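Local coordinates for protein serine protease MT3772 (Mycobacterium tuberculosis, PDB 3K6Y) that acts as a chymotrypsin-like serine endopeptidase of the S1C family and probably helps the bacterium withstand oxidative and acid stress, at residues Asp100-Val105 with Glu216-Gln220; Thr127-Val133 with Ala144-Arg150. All blocks are in the same frame, centred on the assembly; numbering follows the deposited sequence.

Contact 1: residues Asp100-Val105 with Glu216-Gln220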
ATOM      1  N   ASP A 100      -1.676  -4.892   7.349  1.00  9.94           N
ATOM      2  CA  ASP A 100      -2.352  -3.789   8.032  1.00 10.95           C
ATOM      3  C   ASP A 100      -1.280  -2.795   8.494  1.00 11.03           C
ATOM      4  O   ASP A 100      -0.575  -3.019   9.471  1.00 10.92           O
ATOM      5  CB  ASP A 100      -3.163  -4.303   9.222  1.00 12.22           C
ATOM      6  CG  ASP A 100      -3.972  -3.216   9.898  1.00 13.57           C
ATOM      7  OD1 ASP A 100      -3.533  -2.046   9.888  1.00 14.02           O
ATOM      8  OD2 ASP A 100      -5.036  -3.551  10.475  1.00 16.13           O
ATOM      9  N   PRO A 101      -1.129  -1.682   7.768  1.00 11.84           N
ATOM     10  CA  PRO A 101      -0.087  -0.713   8.071  1.00 13.02           C
ATOM     11  C   PRO A 101      -0.442   0.214   9.221  1.00 13.04           C
ATOM     12  O   PRO A 101       0.409   1.013   9.629  1.00 14.28           O
ATOM     13  CB  PRO A 101       0.013   0.071   6.764  1.00 14.32           C
ATOM     14  CG  PRO A 101      -1.364   0.061   6.225  1.00 14.98           C
ATOM     15  CD  PRO A 101      -1.903  -1.319   6.564  1.00 13.17           C
ATOM     16  N   SER A 102      -1.671   0.130   9.719  1.00 13.28           N
ATOM     17  CA  SER A 102      -2.112   0.949  10.851  1.00 14.35           C
ATOM     18  C   SER A 102      -1.711   0.254  12.133  1.00 13.88           C
ATOM     19  O   SER A 102      -1.028   0.835  12.982  1.00 16.31           O
ATOM     20  CB  SER A 102      -3.623   1.183  10.811  1.00 15.60           C
ATOM     21  OG  SER A 102      -4.009   1.870   9.625  1.00 19.71           O
ATOM     22  N   VAL A 103      -2.133  -0.997  12.295  1.00 12.65           N
ATOM     23  CA  VAL A 103      -1.713  -1.772  13.454  1.00 12.65           C
ATOM     24  C   VAL A 103      -0.216  -2.145  13.304  1.00 12.37           C
ATOM     25  O   VAL A 103       0.499  -2.232  14.307  1.00 12.67           O
ATOM     26  CB  VAL A 103      -2.604  -3.023  13.623  1.00 13.31           C
ATOM     27  CG1 VAL A 103      -2.124  -3.887  14.766  1.00 15.02           C
ATOM     28  CG2 VAL A 103      -4.068  -2.627  13.846  1.00 15.46           C
ATOM     29  N   ASP A 104       0.242  -2.318  12.050  1.00 11.37           N
ATOM     30  CA  ASP A 104       1.612  -2.725  11.676  1.00 10.93           C
ATOM     31  C   ASP A 104       1.803  -4.233  11.830  1.00 10.59           C
ATOM     32  O   ASP A 104       2.720  -4.674  12.528  1.00 11.13           O
ATOM     33  CB  ASP A 104       2.715  -1.923  12.383  1.00 12.13           C
ATOM     34  CG  ASP A 104       4.071  -2.066  11.710  1.00 11.55           C
ATOM     35  OD1 ASP A 104       5.058  -1.507  12.258  1.00 13.27           O
ATOM     36  OD2 ASP A 104       4.183  -2.725  10.652  1.00 12.25           O
ATOM     37  N   VAL A 105       0.932  -5.008  11.177  1.00 10.10           N
ATOM     38  CA  VAL A 105       1.022  -6.470  11.232  1.00 10.23           C
ATOM     39  C   VAL A 105       0.768  -7.027   9.848  1.00  9.20           C
ATOM     40  O   VAL A 105      -0.087  -6.511   9.126  1.00  9.75           O
ATOM     41  CB  VAL A 105      -0.016  -7.066  12.206  1.00 10.51           C
ATOM     42  CG1 VAL A 105      -0.047  -8.609  12.130  1.00 12.53           C
ATOM     43  CG2 VAL A 105       0.283  -6.632  13.617  1.00 13.64           C
ATOM     44  N   GLU A 216      -3.605  -6.270  20.996  1.00 14.60           N
ATOM     45  CA  GLU A 216      -3.577  -5.335  19.888  1.00 14.24           C
ATOM     46  C   GLU A 216      -3.559  -6.058  18.529  1.00 13.39           C
ATOM     47  O   GLU A 216      -4.141  -5.574  17.555  1.00 14.58           O
ATOM     48  CB  GLU A 216      -2.342  -4.430  20.016  1.00 14.43           C
ATOM     49  CG  GLU A 216      -2.135  -3.438  18.882  1.00 14.87           C
ATOM     50  CD  GLU A 216      -3.278  -2.457  18.729  1.00 16.31           C
ATOM     51  OE1 GLU A 216      -3.586  -2.093  17.575  1.00 19.75           O
ATOM     52  OE2 GLU A 216      -3.843  -2.007  19.757  1.00 17.10           O
ATOM     53  N   VAL A 217      -2.858  -7.191  18.461  1.00 12.95           N
ATOM     54  CA  VAL A 217      -2.714  -7.895  17.176  1.00 13.06           C
ATOM     55  C   VAL A 217      -3.801  -8.951  16.959  1.00 13.34           C
ATOM     56  O   VAL A 217      -3.946  -9.470  15.852  1.00 13.23           O
ATOM     57  CB  VAL A 217      -1.299  -8.502  16.967  1.00 12.51           C
ATOM     58  CG1 VAL A 217      -0.227  -7.457  17.163  1.00 13.40           C
ATOM     59  CG2 VAL A 217      -1.045  -9.710  17.861  1.00 14.38           C
ATOM     60  N   ALA A 218      -4.610  -9.215  17.992  1.00 13.43           N
ATOM     61  CA  ALA A 218      -5.592 -10.298  17.935  1.00 14.38           C
ATOM     62  C   ALA A 218      -6.583 -10.145  16.789  1.00 14.57           C
ATOM     63  O   ALA A 218      -6.971 -11.129  16.147  1.00 14.54           O
ATOM     64  CB  ALA A 218      -6.341 -10.404  19.264  1.00 15.41           C
ATOM     65  N   GLY A 219      -6.989  -8.915  16.512  1.00 14.09           N
ATOM     66  CA  GLY A 219      -7.950  -8.641  15.457  1.00 14.77           C
ATOM     67  C   GLY A 219      -7.457  -9.093  14.095  1.00 14.22           C
ATOM     68  O   GLY A 219      -8.260  -9.455  13.226  1.00 15.67           O
ATOM     69  N   GLN A 220      -6.138  -9.095  13.901  1.00 13.67           N
ATOM     70  CA  GLN A 220      -5.568  -9.508  12.604  1.00 13.68           C
ATOM     71  C   GLN A 220      -5.882 -10.966  12.308  1.00 13.66           C
ATOM     72  O   GLN A 220      -5.977 -11.361  11.142  1.00 13.37           O
ATOM     73  CB  GLN A 220      -4.052  -9.289  12.578  1.00 13.56           C
ATOM     74  CG  GLN A 220      -3.648  -7.849  12.905  1.00 14.02           C
ATOM     75  CD  GLN A 220      -4.214  -6.880  11.909  1.00 14.12           C
ATOM     76  OE1 GLN A 220      -4.152  -7.109  10.697  1.00 15.53           O
ATOM     77  NE2 GLN A 220      -4.754  -5.777  12.403  1.00 15.68           N
TER
HETATM   78  O   HOH W   1      -6.275  -6.120   9.452  1.00 38.36           O
HETATM   79  O   HOH W   2      -2.355  -8.366   9.172  1.00 12.06           O
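Gln-220 and Asp-100 make the direct polar link. Gln-220 NE2 donates to Asp-100 OD2 at 3.0 Å. The two side chains cross at about a right angle, and the amide and carboxylate planes stand 71° apart. NE2 sits above the carboxylate plane, 47° out of it. A bend at chi2 of Gln-220 (-61°) turns the amide towards Asp-100.

Two waters tie down the other end of the amide. Gln-220 OE1 accepts from both, each at 2.7 Å. One water also donates to Asp-100 OD2, the other to the backbone O of Val-105. NE2 gives to a carboxylate and OE1 takes two water hydrogens, which fixes the amide flip.

The second carboxylate oxygen serves its own segment. Asp-100 OD1 accepts from Ser-102 N at 2.9 Å, completing an Asx turn, and from Val-103 N. Asp-100 O takes the N-H groups of Asp-104 and Val-105, a G1 beta bulge. This turn joins strands 90-100 and 105-109 of the first barrel of the chymotrypsin-like fold. Within it the side chain of Asp-104, the predicted catalytic aspartate, leaves the backbone away from 216-220. Asp-104 OD1 is hydrogen-bonded to His-75 ND1.

Valine methyls make the apolar contacts. Val-105 CG2 meets Val-217 CG1 at 3.7 Å, the two side chains crossing at about a right angle. Met-71 and Leu-212 touch both valines. Val-105 CG1 lies 3.8 Å from Gln-220 CG.

Val-103 packs on polar groups. Val-103 CG2 is 3.5 Å from Gln-220 NE2, and Val-103 CG1 is 3.6 Å from Glu-216 OE1. Glu-216 comes from the opposite direction to Val-103, and its OE2 accepts from the backbone N of Asp-170. Elsewhere in the turn, Ser-102 packs on Arg-53 of the second subunit.

Contact 2: residues Thr127-Val133 with Ala144-Arg150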
ATOM      1  N   THR A 127       4.441  -5.064  35.075  1.00 24.01           N
ATOM      2  CA  THR A 127       5.675  -4.304  35.238  1.00 23.57           C
ATOM      3  C   THR A 127       6.724  -5.133  35.969  1.00 22.76           C
ATOM      4  O   THR A 127       6.419  -5.758  36.994  1.00 22.99           O
ATOM      5  CB  THR A 127       5.422  -2.990  36.017  1.00 23.94           C
ATOM      6  OG1 THR A 127       4.555  -2.131  35.262  1.00 25.89           O
ATOM      7  CG2 THR A 127       6.722  -2.268  36.291  1.00 23.80           C
ATOM      8  N   GLY A 128       7.947  -5.130  35.452  1.00 22.20           N
ATOM      9  CA  GLY A 128       9.065  -5.852  36.042  1.00 21.12           C
ATOM     10  C   GLY A 128       9.253  -7.308  35.651  1.00 20.75           C
ATOM     11  O   GLY A 128      10.260  -7.909  36.016  1.00 21.13           O
ATOM     12  N   ALA A 129       8.307  -7.864  34.890  1.00 20.13           N
ATOM     13  CA  ALA A 129       8.374  -9.272  34.472  1.00 20.06           C
ATOM     14  C   ALA A 129       9.581  -9.558  33.581  1.00 19.52           C
ATOM     15  O   ALA A 129       9.915  -8.750  32.708  1.00 18.94           O
ATOM     16  CB  ALA A 129       7.089  -9.686  33.775  1.00 20.80           C
ATOM     17  N   ASP A 130      10.234 -10.702  33.819  1.00 19.86           N
ATOM     18  CA  ASP A 130      11.281 -11.227  32.940  1.00 19.35           C
ATOM     19  C   ASP A 130      10.633 -11.710  31.643  1.00 18.23           C
ATOM     20  O   ASP A 130       9.716 -12.538  31.655  1.00 18.89           O
ATOM     21  CB  ASP A 130      11.993 -12.451  33.539  1.00 20.11           C
ATOM     22  CG  ASP A 130      12.882 -12.127  34.729  1.00 22.27           C
ATOM     23  OD1 ASP A 130      13.518 -11.059  34.803  1.00 23.18           O
ATOM     24  OD2 ASP A 130      12.977 -13.013  35.613  1.00 26.50           O
ATOM     25  N   VAL A 131      11.119 -11.188  30.527  1.00 16.48           N
ATOM     26  CA  VAL A 131      10.619 -11.545  29.195  1.00 16.16           C
ATOM     27  C   VAL A 131      11.809 -11.598  28.234  1.00 15.18           C
ATOM     28  O   VAL A 131      12.915 -11.162  28.575  1.00 15.76           O
ATOM     29  CB  VAL A 131       9.525 -10.545  28.732  1.00 15.98           C
ATOM     30  CG1 VAL A 131       8.226 -10.723  29.563  1.00 16.90           C
ATOM     31  CG2 VAL A 131      10.032  -9.091  28.822  1.00 16.55           C
ATOM     32  N   VAL A 132      11.596 -12.154  27.041  1.00 14.19           N
ATOM     33  CA  VAL A 132      12.688 -12.327  26.101  1.00 14.12           C
ATOM     34  C   VAL A 132      12.246 -11.907  24.707  1.00 13.17           C
ATOM     35  O   VAL A 132      11.188 -12.304  24.229  1.00 13.49           O
ATOM     36  CB  VAL A 132      13.234 -13.776  26.058  1.00 14.59           C
ATOM     37  CG1 VAL A 132      14.610 -13.790  25.464  1.00 15.90           C
ATOM     38  CG2 VAL A 132      13.241 -14.429  27.457  1.00 17.53           C
ATOM     39  N   VAL A 133      13.072 -11.093  24.063  1.00 12.75           N
ATOM     40  CA  VAL A 133      12.890 -10.727  22.662  1.00 13.32           C
ATOM     41  C   VAL A 133      13.620 -11.762  21.810  1.00 13.34           C
ATOM     42  O   VAL A 133      14.800 -12.019  22.032  1.00 14.07           O
ATOM     43  CB  VAL A 133      13.471  -9.301  22.394  1.00 13.70           C
ATOM     44  CG1 VAL A 133      13.627  -9.001  20.885  1.00 15.16           C
ATOM     45  CG2 VAL A 133      12.624  -8.259  23.083  1.00 15.29           C
ATOM     46  N   ALA A 144      18.522 -14.352  21.296  1.00 14.63           N
ATOM     47  CA  ALA A 144      17.615 -14.043  22.385  1.00 14.47           C
ATOM     48  C   ALA A 144      18.142 -12.821  23.111  1.00 14.78           C
ATOM     49  O   ALA A 144      19.301 -12.804  23.546  1.00 16.81           O
ATOM     50  CB  ALA A 144      17.516 -15.221  23.350  1.00 15.12           C
ATOM     51  N   THR A 145      17.287 -11.821  23.275  1.00 14.23           N
ATOM     52  CA  THR A 145      17.653 -10.565  23.923  1.00 15.36           C
ATOM     53  C   THR A 145      16.897 -10.460  25.232  1.00 15.14           C
ATOM     54  O   THR A 145      15.681 -10.338  25.237  1.00 14.80           O
ATOM     55  CB  THR A 145      17.347  -9.374  22.987  1.00 15.83           C
ATOM     56  OG1 THR A 145      18.136  -9.517  21.802  1.00 17.82           O
ATOM     57  CG2 THR A 145      17.662  -8.039  23.655  1.00 18.00           C
ATOM     58  N   PRO A 146      17.615 -10.505  26.364  1.00 15.91           N
ATOM     59  CA  PRO A 146      16.921 -10.369  27.640  1.00 16.40           C
ATOM     60  C   PRO A 146      16.154  -9.052  27.750  1.00 15.57           C
ATOM     61  O   PRO A 146      16.619  -7.998  27.260  1.00 16.22           O
ATOM     62  CB  PRO A 146      18.056 -10.424  28.664  1.00 16.59           C
ATOM     63  CG  PRO A 146      19.160 -11.158  27.969  1.00 18.29           C
ATOM     64  CD  PRO A 146      19.057 -10.747  26.520  1.00 17.68           C
ATOM     65  N   ALA A 147      14.997  -9.088  28.389  1.00 15.55           N
ATOM     66  CA  ALA A 147      14.151  -7.914  28.479  1.00 15.55           C
ATOM     67  C   ALA A 147      13.374  -7.913  29.779  1.00 16.05           C
ATOM     68  O   ALA A 147      13.317  -8.920  30.477  1.00 16.10           O
ATOM     69  CB  ALA A 147      13.196  -7.825  27.262  1.00 15.58           C
ATOM     70  N   ARG A 148      12.801  -6.764  30.110  1.00 16.72           N
ATOM     71  CA  ARG A 148      11.972  -6.608  31.283  1.00 17.16           C
ATOM     72  C   ARG A 148      10.807  -5.703  30.938  1.00 17.30           C
ATOM     73  O   ARG A 148      11.001  -4.650  30.325  1.00 17.32           O
ATOM     74  CB  ARG A 148      12.781  -6.073  32.478  1.00 17.37           C
ATOM     75  CG  ARG A 148      11.996  -6.102  33.771  1.00 18.19           C
ATOM     76  CD  ARG A 148      12.790  -5.660  35.035  1.00 18.80           C
ATOM     77  NE  ARG A 148      14.050  -6.389  35.187  1.00 19.76           N
ATOM     78  CZ  ARG A 148      14.166  -7.618  35.692  1.00 20.76           C
ATOM     79  NH1 ARG A 148      13.095  -8.294  36.100  1.00 22.11           N
ATOM     80  NH2 ARG A 148      15.363  -8.171  35.768  1.00 21.58           N
ATOM     81  N   ILE A 149       9.604  -6.082  31.338  1.00 17.29           N
ATOM     82  CA  ILE A 149       8.429  -5.259  31.080  1.00 17.72           C
ATOM     83  C   ILE A 149       8.520  -3.961  31.873  1.00 17.54           C
ATOM     84  O   ILE A 149       8.791  -3.984  33.085  1.00 18.56           O
ATOM     85  CB  ILE A 149       7.109  -5.972  31.473  1.00 17.39           C
ATOM     86  CG1 ILE A 149       6.894  -7.259  30.657  1.00 18.00           C
ATOM     87  CG2 ILE A 149       5.904  -5.044  31.337  1.00 18.40           C
ATOM     88  CD1 ILE A 149       6.595  -7.023  29.153  1.00 18.34           C
ATOM     89  N   ARG A 150       8.275  -2.826  31.209  1.00 17.34           N
ATOM     90  CA  ARG A 150       8.080  -1.560  31.929  1.00 18.84           C
ATOM     91  C   ARG A 150       6.605  -1.327  32.207  1.00 20.13           C
ATOM     92  O   ARG A 150       6.220  -1.174  33.360  1.00 21.99           O
ATOM     93  CB  ARG A 150       8.662  -0.372  31.158  1.00 18.01           C
ATOM     94  CG  ARG A 150      10.143  -0.421  30.904  1.00 17.50           C
ATOM     95  CD  ARG A 150      10.547   0.861  30.206  1.00 18.03           C
ATOM     96  NE  ARG A 150      11.930   0.876  29.773  1.00 18.50           N
ATOM     97  CZ  ARG A 150      12.971   1.184  30.550  1.00 19.29           C
ATOM     98  NH1 ARG A 150      12.789   1.449  31.839  1.00 20.11           N
ATOM     99  NH2 ARG A 150      14.192   1.209  30.055  1.00 18.37           N
TER
HETATM  100  O   HOH W   3      14.640  -9.450  32.950  1.00 21.04           O
HETATM  101  O   HOH W   4      13.655 -10.685  37.511  1.00 50.59           O
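Val-133 and Thr-145 form a hydrogen-bonded antiparallel pair. Val-133 N donates to Thr-145 O, and Thr-145 N returns a bond to Val-133 O at 2.8 Å. Val-131 and Ala-147 form the next such pair, less regularly. Val-131 N lies 3.2 Å from Ala-147 O and well above that carbonyl plane. The return bond, Ala-147 N to Val-131 O, has an N-H...O angle of 132°. Ala-147 O also accepts from a water that donates to Asp-130 OD1.

Pro-146 faces Val-132 in a non-hydrogen-bonded pair, where its missing N-H costs this pairing nothing. These strands are the first hairpin of the second, six-stranded barrel of the chymotrypsin-like fold. Val-131, Val-133, Thr-145 and Ala-147 share one face. There Val-131 CG2 packs 3.7 Å from Ala-147 CB.

Before Asp-130 the chain is loop, but Gly-128 and Ala-129 both face Ile-149, consistent with a G1 beta bulge. Ala-129 O accepts from Ile-149 N, and Gly-128 N donates to Ile-149 O. Thr-127 OG1 then donates to Arg-150 O at 2.7 Å.

Arg-148 turns back at chi3 (-52°) towards Gly-128. Arg-148 NH1 donates to Gly-128 O, 2.9 Å away and in the guanidinium plane. Arg-148 NH1 also makes a salt bridge, at 3.1 Å, to Asp-130 OD1, which lies obliquely to the guanidinium. A second water accepts from NH1 and donates to OD1. NE and NH2 donate hydrogen bonds to the carbonyls of Ala-25 and Ser-26, respectively.

In the fold
The chain is the protease part of a longer membrane protein, and the two contacts sit in different parts of its two-barrel fold. Contact 2 pairs neighbouring strands within the second barrel. Contact 1 joins a turn of the first barrel to the helix following strand 208-213 of the second and to the residues just after it. Along the sequence, contact 2 is nested inside contact 1. Their centres are 22 Å apart, and their nearest atoms about 13 Å. Contact 1 contains Asp-104 of the predicted triad, and its Val-105 side chain is about 9 Å from that of His-75. In contact 2 the Val-133 side chain is about 9 Å from that of Ser-183.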